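Local coordinates for malonyl CoA-acyl carrier protein transacylase (PDB 3G87) that probably transfers the malonyl group from malonyl-CoA to the holo acyl carrier protein, releasing free CoA, at residues 6-11 with 85-90; 97-102 with 221-226; 217-222 with 232-237. All coordinates share one frame; numbering follows the deposited sequence.

Contact 1 (6-11 with 85-90); sequences LNTFMF and PDFLAG
Asp-86, just before strand 87-90, meets Asn-7 of strand 6-11. Its CG is anti to the carbonyl carbon (chi1 -66°), and the carboxylate reaches Asn-7 N through OD1 at 2.8 Å, nearly straight at 167° and on the anti lone pair of that oxygen. Asn-7 O takes the backbone N of Asp-86 at 2.7 Å and, weakly, that of Phe-87. The backbone bonds follow in parallel order: Phe-9 N to Phe-87 O, Ala-89 N to Phe-9 O and Phe-11 N to Ala-89 O.

Apolar contacts lie on both faces. Pro-85 sets CB over one face of the Phe-9 ring, a CH-pi contact 3.9 Å from the centroid. On the same side of the sheet, Leu-88 CD2 touches Phe-9 CB at 3.8 Å and the edge of the Phe-11 ring, in its plane, at CE2. On the other face Leu-6 CD2 lies 4.2 Å from Phe-87 CE2. There the buried hydroxyl Thr-8 OG1, without a polar partner, packs on Phe-87 CB.

Helix 59-81 packs over the Phe-9 and Phe-11 face, helix 251-264 over that of Thr-8 and Phe-87. Such central parallel strands belong to an alpha/beta core; Gly-90 is the first glycine of a GxSxG sequence, consistent with an acyltransferase nucleophile elbow.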
# COMPACT_ATOMS: atom_id res chain seq x y z
N LEU A 6 -6.55 20.76 7.71
CA LEU A 6 -7.06 19.37 7.55
C LEU A 6 -5.90 18.41 7.53
O LEU A 6 -4.93 18.66 6.84
CB LEU A 6 -7.81 19.21 6.25
CG LEU A 6 -9.16 19.86 6.05
CD1 LEU A 6 -9.47 19.90 4.57
CD2 LEU A 6 -10.25 19.05 6.78
N ASN A 7 -5.99 17.29 8.27
CA ASN A 7 -4.86 16.35 8.38
C ASN A 7 -5.19 14.95 7.79
O ASN A 7 -6.17 14.32 8.19
CB ASN A 7 -4.52 16.24 9.85
CG ASN A 7 -3.21 15.50 10.13
OD1 ASN A 7 -2.41 15.14 9.25
ND2 ASN A 7 -2.97 15.31 11.42
N THR A 8 -4.36 14.50 6.89
CA THR A 8 -4.41 13.18 6.33
C THR A 8 -3.37 12.24 6.91
O THR A 8 -2.25 12.47 6.79
CB THR A 8 -4.24 13.18 4.80
OG1 THR A 8 -5.24 13.96 4.20
CG2 THR A 8 -4.37 11.85 4.30
N PHE A 9 -3.79 11.19 7.56
CA PHE A 9 -2.89 10.13 7.97
C PHE A 9 -2.76 9.12 6.83
O PHE A 9 -3.71 8.70 6.25
CB PHE A 9 -3.34 9.43 9.27
CG PHE A 9 -3.21 10.24 10.55
CD1 PHE A 9 -2.87 11.55 10.57
CD2 PHE A 9 -3.45 9.65 11.74
CE1 PHE A 9 -2.77 12.24 11.72
CE2 PHE A 9 -3.33 10.34 12.91
CZ PHE A 9 -3.00 11.66 12.88
N MET A 10 -1.53 8.79 6.51
CA MET A 10 -1.15 7.93 5.44
C MET A 10 -0.17 6.83 5.83
O MET A 10 0.71 7.06 6.59
CB MET A 10 -0.73 8.72 4.19
CG MET A 10 0.56 9.48 4.22
SD MET A 10 0.75 10.51 2.82
CE MET A 10 2.35 11.05 3.05
N PHE A 11 -0.38 5.64 5.33
CA PHE A 11 0.35 4.44 5.72
C PHE A 11 1.04 3.76 4.56
O PHE A 11 0.45 3.50 3.60
CB PHE A 11 -0.59 3.48 6.43
CG PHE A 11 -1.37 4.11 7.52
CD1 PHE A 11 -0.91 4.11 8.81
CD2 PHE A 11 -2.57 4.73 7.25
CE1 PHE A 11 -1.60 4.69 9.77
CE2 PHE A 11 -3.25 5.33 8.22
CZ PHE A 11 -2.79 5.29 9.48
N PRO A 85 -7.10 12.25 12.49
CA PRO A 85 -7.10 12.46 11.06
C PRO A 85 -8.45 12.96 10.54
O PRO A 85 -9.43 12.62 11.08
CB PRO A 85 -6.77 11.08 10.52
CG PRO A 85 -7.16 10.20 11.54
CD PRO A 85 -6.98 10.85 12.82
N ASP A 86 -8.44 13.77 9.51
CA ASP A 86 -9.64 14.17 8.83
C ASP A 86 -9.81 13.28 7.64
O ASP A 86 -10.85 13.24 7.09
CB ASP A 86 -9.58 15.61 8.32
CG ASP A 86 -9.53 16.59 9.38
OD1 ASP A 86 -8.50 17.15 9.57
OD2 ASP A 86 -10.53 16.82 10.02
N PHE A 87 -8.77 12.57 7.26
CA PHE A 87 -8.78 11.80 6.03
C PHE A 87 -7.78 10.69 6.15
O PHE A 87 -6.78 10.86 6.75
CB PHE A 87 -8.46 12.67 4.81
CG PHE A 87 -9.55 13.58 4.38
CD1 PHE A 87 -10.65 13.12 3.78
CD2 PHE A 87 -9.45 14.91 4.56
CE1 PHE A 87 -11.62 13.95 3.41
CE2 PHE A 87 -10.44 15.74 4.18
CZ PHE A 87 -11.52 15.25 3.60
N LEU A 88 -8.08 9.56 5.56
CA LEU A 88 -7.17 8.41 5.64
C LEU A 88 -6.89 7.80 4.24
O LEU A 88 -7.81 7.67 3.40
CB LEU A 88 -7.74 7.35 6.61
CG LEU A 88 -7.82 7.82 8.06
CD1 LEU A 88 -8.98 7.17 8.77
CD2 LEU A 88 -6.53 7.50 8.78
N ALA A 89 -5.63 7.43 3.99
CA ALA A 89 -5.27 6.72 2.77
C ALA A 89 -4.09 5.81 3.06
O ALA A 89 -3.21 6.17 3.81
CB ALA A 89 -4.96 7.72 1.59
N GLY A 90 -4.09 4.62 2.44
CA GLY A 90 -2.97 3.70 2.56
C GLY A 90 -2.59 3.03 1.25
O GLY A 90 -3.44 2.76 0.43

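Contact 2 (97-102 with 221-226); sequences NALLAA and IPVISN
Val-223 presses its two methyls against Ala-98, Leu-99 and Ala-102, joining helix 94-101 to a short, weakly bonded outer strand of the parallel sheet in the alpha/beta core of the acyltransferase domain. CG1 stands anti to the backbone N (chi1 173°) and meets Ala-98 CB at 3.6 Å; the same methyl touches Leu-99 CD2 at 4.0 Å, where the two side chains cross at about a right angle. The other branch, CG2, approaches the carbonyl oxygen of Ala-98 and the methyl of Ala-102. Small alanine side chains let the helix come close, with the CA atoms of Ala-98 and Val-223 6.3 Å apart.

Ile-221 adds a second point of contact near Ala-101 and Ala-102. Its carbonyl oxygen lies 3.5 Å from Ala-102 CB, and its CD1 reaches the carbonyl oxygen of Ala-101 more distantly.

In the next shell, Leu-88 of strand 87-90 touches Ala-101, Ala-102 and Ile-221, and its backbone bonds to Pro-222 and Ile-224 join 221-226 to the sheet beside strand 87-90. Farther along, Asn-226 accepts from Ser-92 N at OD1 and donates to Gly-90 O through ND2, tying the chain after the short strand to the probable nucleophile elbow before the helix. The packing is tight at Ala-102, whose CB lies 3.4 Å from Val-223 CG2, closer than usual van der Waals contact.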
# COMPACT_ATOMS: atom_id res chain seq x y z
N ASN A 97 -4.29 -0.41 7.30
CA ASN A 97 -4.13 0.51 8.42
C ASN A 97 -5.03 1.75 8.37
O ASN A 97 -5.35 2.29 9.43
CB ASN A 97 -2.70 0.97 8.54
CG ASN A 97 -1.78 -0.15 8.84
OD1 ASN A 97 -1.08 -0.66 7.93
ND2 ASN A 97 -1.73 -0.56 10.12
N ALA A 98 -5.36 2.24 7.18
CA ALA A 98 -6.38 3.34 6.99
C ALA A 98 -7.75 2.87 7.47
O ALA A 98 -8.43 3.58 8.22
CB ALA A 98 -6.49 3.75 5.49
N LEU A 99 -8.18 1.69 7.01
CA LEU A 99 -9.44 1.08 7.44
C LEU A 99 -9.43 0.84 8.96
O LEU A 99 -10.46 1.10 9.63
CB LEU A 99 -9.74 -0.22 6.68
CG LEU A 99 -9.97 -0.10 5.16
CD1 LEU A 99 -10.06 -1.49 4.46
CD2 LEU A 99 -11.24 0.77 4.89
N LEU A 100 -8.27 0.43 9.51
CA LEU A 100 -8.14 0.27 10.96
C LEU A 100 -8.41 1.60 11.71
O LEU A 100 -9.23 1.64 12.62
CB LEU A 100 -6.75 -0.26 11.32
CG LEU A 100 -6.48 -0.35 12.81
CD1 LEU A 100 -7.43 -1.32 13.52
CD2 LEU A 100 -4.98 -0.75 13.08
N ALA A 101 -7.71 2.67 11.30
CA ALA A 101 -7.88 3.98 11.88
C ALA A 101 -9.25 4.56 11.63
O ALA A 101 -9.62 5.44 12.34
CB ALA A 101 -6.81 4.96 11.40
N ALA A 102 -10.00 4.05 10.66
CA ALA A 102 -11.40 4.50 10.46
C ALA A 102 -12.39 3.69 11.31
O ALA A 102 -13.59 3.97 11.31
CB ALA A 102 -11.80 4.42 8.98
N ILE A 221 -14.11 7.85 9.58
CA ILE A 221 -13.27 8.93 9.03
C ILE A 221 -13.06 8.47 7.56
O ILE A 221 -12.86 7.27 7.32
CB ILE A 221 -11.88 9.07 9.78
CG1 ILE A 221 -12.06 9.38 11.26
CG2 ILE A 221 -11.01 10.17 9.17
CD1 ILE A 221 -10.76 9.40 12.11
N PRO A 222 -13.22 9.40 6.57
CA PRO A 222 -13.18 9.01 5.14
C PRO A 222 -11.87 8.28 4.79
O PRO A 222 -10.79 8.73 5.18
CB PRO A 222 -13.22 10.33 4.40
CG PRO A 222 -13.94 11.30 5.37
CD PRO A 222 -13.72 10.78 6.78
N VAL A 223 -11.97 7.16 4.10
CA VAL A 223 -10.76 6.43 3.69
C VAL A 223 -10.76 6.43 2.18
O VAL A 223 -11.76 6.02 1.57
CB VAL A 223 -10.78 4.97 4.24
CG1 VAL A 223 -9.63 4.18 3.69
CG2 VAL A 223 -10.71 4.97 5.78
N ILE A 224 -9.69 6.94 1.57
CA ILE A 224 -9.66 7.02 0.08
C ILE A 224 -9.19 5.70 -0.48
O ILE A 224 -8.10 5.23 -0.15
CB ILE A 224 -8.76 8.14 -0.50
CG1 ILE A 224 -8.98 9.49 0.21
CG2 ILE A 224 -9.12 8.28 -1.95
CD1 ILE A 224 -10.40 9.94 0.19
N SER A 225 -10.04 5.10 -1.28
CA SER A 225 -9.80 3.77 -1.72
C SER A 225 -8.81 3.76 -2.87
O SER A 225 -8.94 4.55 -3.79
CB SER A 225 -11.14 3.14 -2.11
OG SER A 225 -11.00 2.24 -3.19
N ASN A 226 -7.89 2.82 -2.86
CA ASN A 226 -6.90 2.64 -3.89
C ASN A 226 -7.49 2.32 -5.25
O ASN A 226 -6.94 2.66 -6.23
CB ASN A 226 -5.94 1.50 -3.55
CG ASN A 226 -4.82 1.87 -2.59
OD1 ASN A 226 -4.15 1.00 -2.16
ND2 ASN A 226 -4.63 3.09 -2.29

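Contact 3 (217-222 with 232-237); sequences ADPAIP and YENGRV
Asp-218 and Asn-234 both hold CG anti to their carbonyl carbon (chi1 near -70° in each), which brings the carboxylate and amide together as a stacked pair. The side chains cross at about a right angle with their planes only 27° apart; Asn-234 OD1 lies 3.3 Å from Asp-218 CB, and Asn-234 CB is 3.7 Å from Asp-218 OD2. The other carboxylate oxygen makes the hydrogen bond of the contact: Gly-235 N donates to Asp-218 OD1 at 2.8 Å, approaching from above the carboxylate plane.

Next along the chain, Pro-219 packs between the two loops. Its CG meets Tyr-232 CB at 4.2 Å, and its CD approaches Val-237 CG2 at the same distance. The phenol of Tyr-232 leads away from the contact, its OH bonded to Glu-95, and Tyr-232 and Val-237 both touch Leu-99 of helix 94-101.

Gly-235 sits at the third position of a type II beta turn from Glu-233 to Arg-236, closed by Arg-236 N to Glu-233 O at 3.3 Å; its positive phi of 82° suits a residue without a side chain. Asp-218 OD1 thus accepts from the third residue of a type II turn that leads directly into helix 237-243, with Arg-236 at the N-cap position.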
# COMPACT_ATOMS: atom_id res chain seq x y z
N ALA A 217 -17.21 -2.63 9.66
CA ALA A 217 -17.99 -1.40 9.90
C ALA A 217 -17.73 -0.33 8.84
O ALA A 217 -16.68 -0.33 8.20
CB ALA A 217 -17.78 -0.86 11.37
N ASP A 218 -18.69 0.56 8.62
CA ASP A 218 -18.51 1.67 7.67
C ASP A 218 -17.47 2.61 8.30
O ASP A 218 -17.37 2.68 9.55
CB ASP A 218 -19.85 2.40 7.42
CG ASP A 218 -20.87 1.56 6.61
OD1 ASP A 218 -20.48 0.75 5.72
OD2 ASP A 218 -22.08 1.73 6.85
N PRO A 219 -16.67 3.32 7.48
CA PRO A 219 -15.61 4.15 8.11
C PRO A 219 -16.12 5.36 8.89
O PRO A 219 -17.02 6.04 8.45
CB PRO A 219 -14.76 4.63 6.91
CG PRO A 219 -15.17 3.85 5.75
CD PRO A 219 -16.58 3.31 6.01
N ALA A 220 -15.49 5.65 10.01
CA ALA A 220 -15.89 6.74 10.84
C ALA A 220 -15.18 8.02 10.37
O ALA A 220 -15.59 9.11 10.75
CB ALA A 220 -15.52 6.44 12.23
N ILE A 221 -14.11 7.85 9.58
CA ILE A 221 -13.27 8.93 9.03
C ILE A 221 -13.06 8.47 7.56
O ILE A 221 -12.86 7.27 7.32
CB ILE A 221 -11.88 9.07 9.78
CG1 ILE A 221 -12.06 9.38 11.26
CG2 ILE A 221 -11.01 10.17 9.17
CD1 ILE A 221 -10.76 9.40 12.11
N PRO A 222 -13.22 9.40 6.57
CA PRO A 222 -13.18 9.01 5.14
C PRO A 222 -11.87 8.28 4.79
O PRO A 222 -10.79 8.73 5.18
CB PRO A 222 -13.22 10.33 4.40
CG PRO A 222 -13.94 11.30 5.37
CD PRO A 222 -13.72 10.78 6.78
N TYR A 232 -14.22 5.27 0.26
CA TYR A 232 -14.96 4.06 0.48
C TYR A 232 -16.45 4.34 0.72
O TYR A 232 -16.83 5.14 1.50
CB TYR A 232 -14.38 3.26 1.65
CG TYR A 232 -13.42 2.13 1.35
CD1 TYR A 232 -12.07 2.33 1.30
CD2 TYR A 232 -13.87 0.85 1.19
CE1 TYR A 232 -11.24 1.34 1.07
CE2 TYR A 232 -13.04 -0.14 0.94
CZ TYR A 232 -11.71 0.09 0.88
OH TYR A 232 -10.87 -0.92 0.65
N GLU A 233 -17.30 3.66 -0.01
CA GLU A 233 -18.70 3.88 0.13
C GLU A 233 -19.20 3.18 1.36
O GLU A 233 -18.64 2.25 1.76
CB GLU A 233 -19.43 3.35 -1.08
CG GLU A 233 -19.53 4.31 -2.20
CD GLU A 233 -19.95 3.65 -3.45
OE1 GLU A 233 -21.16 3.64 -3.69
OE2 GLU A 233 -19.09 3.09 -4.16
N ASN A 234 -20.29 3.62 1.94
CA ASN A 234 -20.89 2.85 2.99
C ASN A 234 -21.45 1.58 2.38
O ASN A 234 -22.00 1.59 1.32
CB ASN A 234 -21.94 3.64 3.73
CG ASN A 234 -21.36 4.69 4.61
OD1 ASN A 234 -20.26 4.60 5.03
ND2 ASN A 234 -22.11 5.69 4.88
N GLY A 235 -21.19 0.47 3.02
CA GLY A 235 -21.52 -0.81 2.47
C GLY A 235 -20.61 -1.44 1.46
O GLY A 235 -20.83 -2.55 1.12
N ARG A 236 -19.58 -0.78 0.99
CA ARG A 236 -18.74 -1.38 -0.01
C ARG A 236 -17.35 -1.62 0.47
O ARG A 236 -16.43 -1.73 -0.31
CB ARG A 236 -18.67 -0.57 -1.28
CG ARG A 236 -19.91 0.10 -1.72
CD ARG A 236 -20.80 -0.85 -2.39
NE ARG A 236 -20.62 -0.90 -3.82
CZ ARG A 236 -21.22 -1.77 -4.60
NH1 ARG A 236 -22.02 -2.67 -4.08
NH2 ARG A 236 -21.02 -1.73 -5.90
N VAL A 237 -17.18 -1.70 1.75
CA VAL A 237 -15.85 -1.88 2.30
C VAL A 237 -15.21 -3.17 1.87
O VAL A 237 -14.17 -3.16 1.33
CB VAL A 237 -15.83 -1.72 3.82
CG1 VAL A 237 -14.47 -1.66 4.34
CG2 VAL A 237 -16.62 -0.52 4.22

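From the N terminus, contact 1 closes first: strand 6-11 runs out into a largely helical excursion, and the chain returns through helix 59-81 to lay strand 87-90 beside it. Helix 94-101 then begins contact 2, whose loop of 118 residues takes in the antiparallel sheet and returns at 221-226. Contact 3 is a short closure of nine intervening residues around strand 223-224; it begins on the stretch where contact 2 ends and shares Ile-221 and Pro-222 with it. Strands 87-90 and 223-224 are neighbours in one sheet, which joins contacts 1 and 2. Probable bonds from Ala-102 O to Ala-220 N and from Val-223 O to Tyr-232 N tie contact 3 to this core.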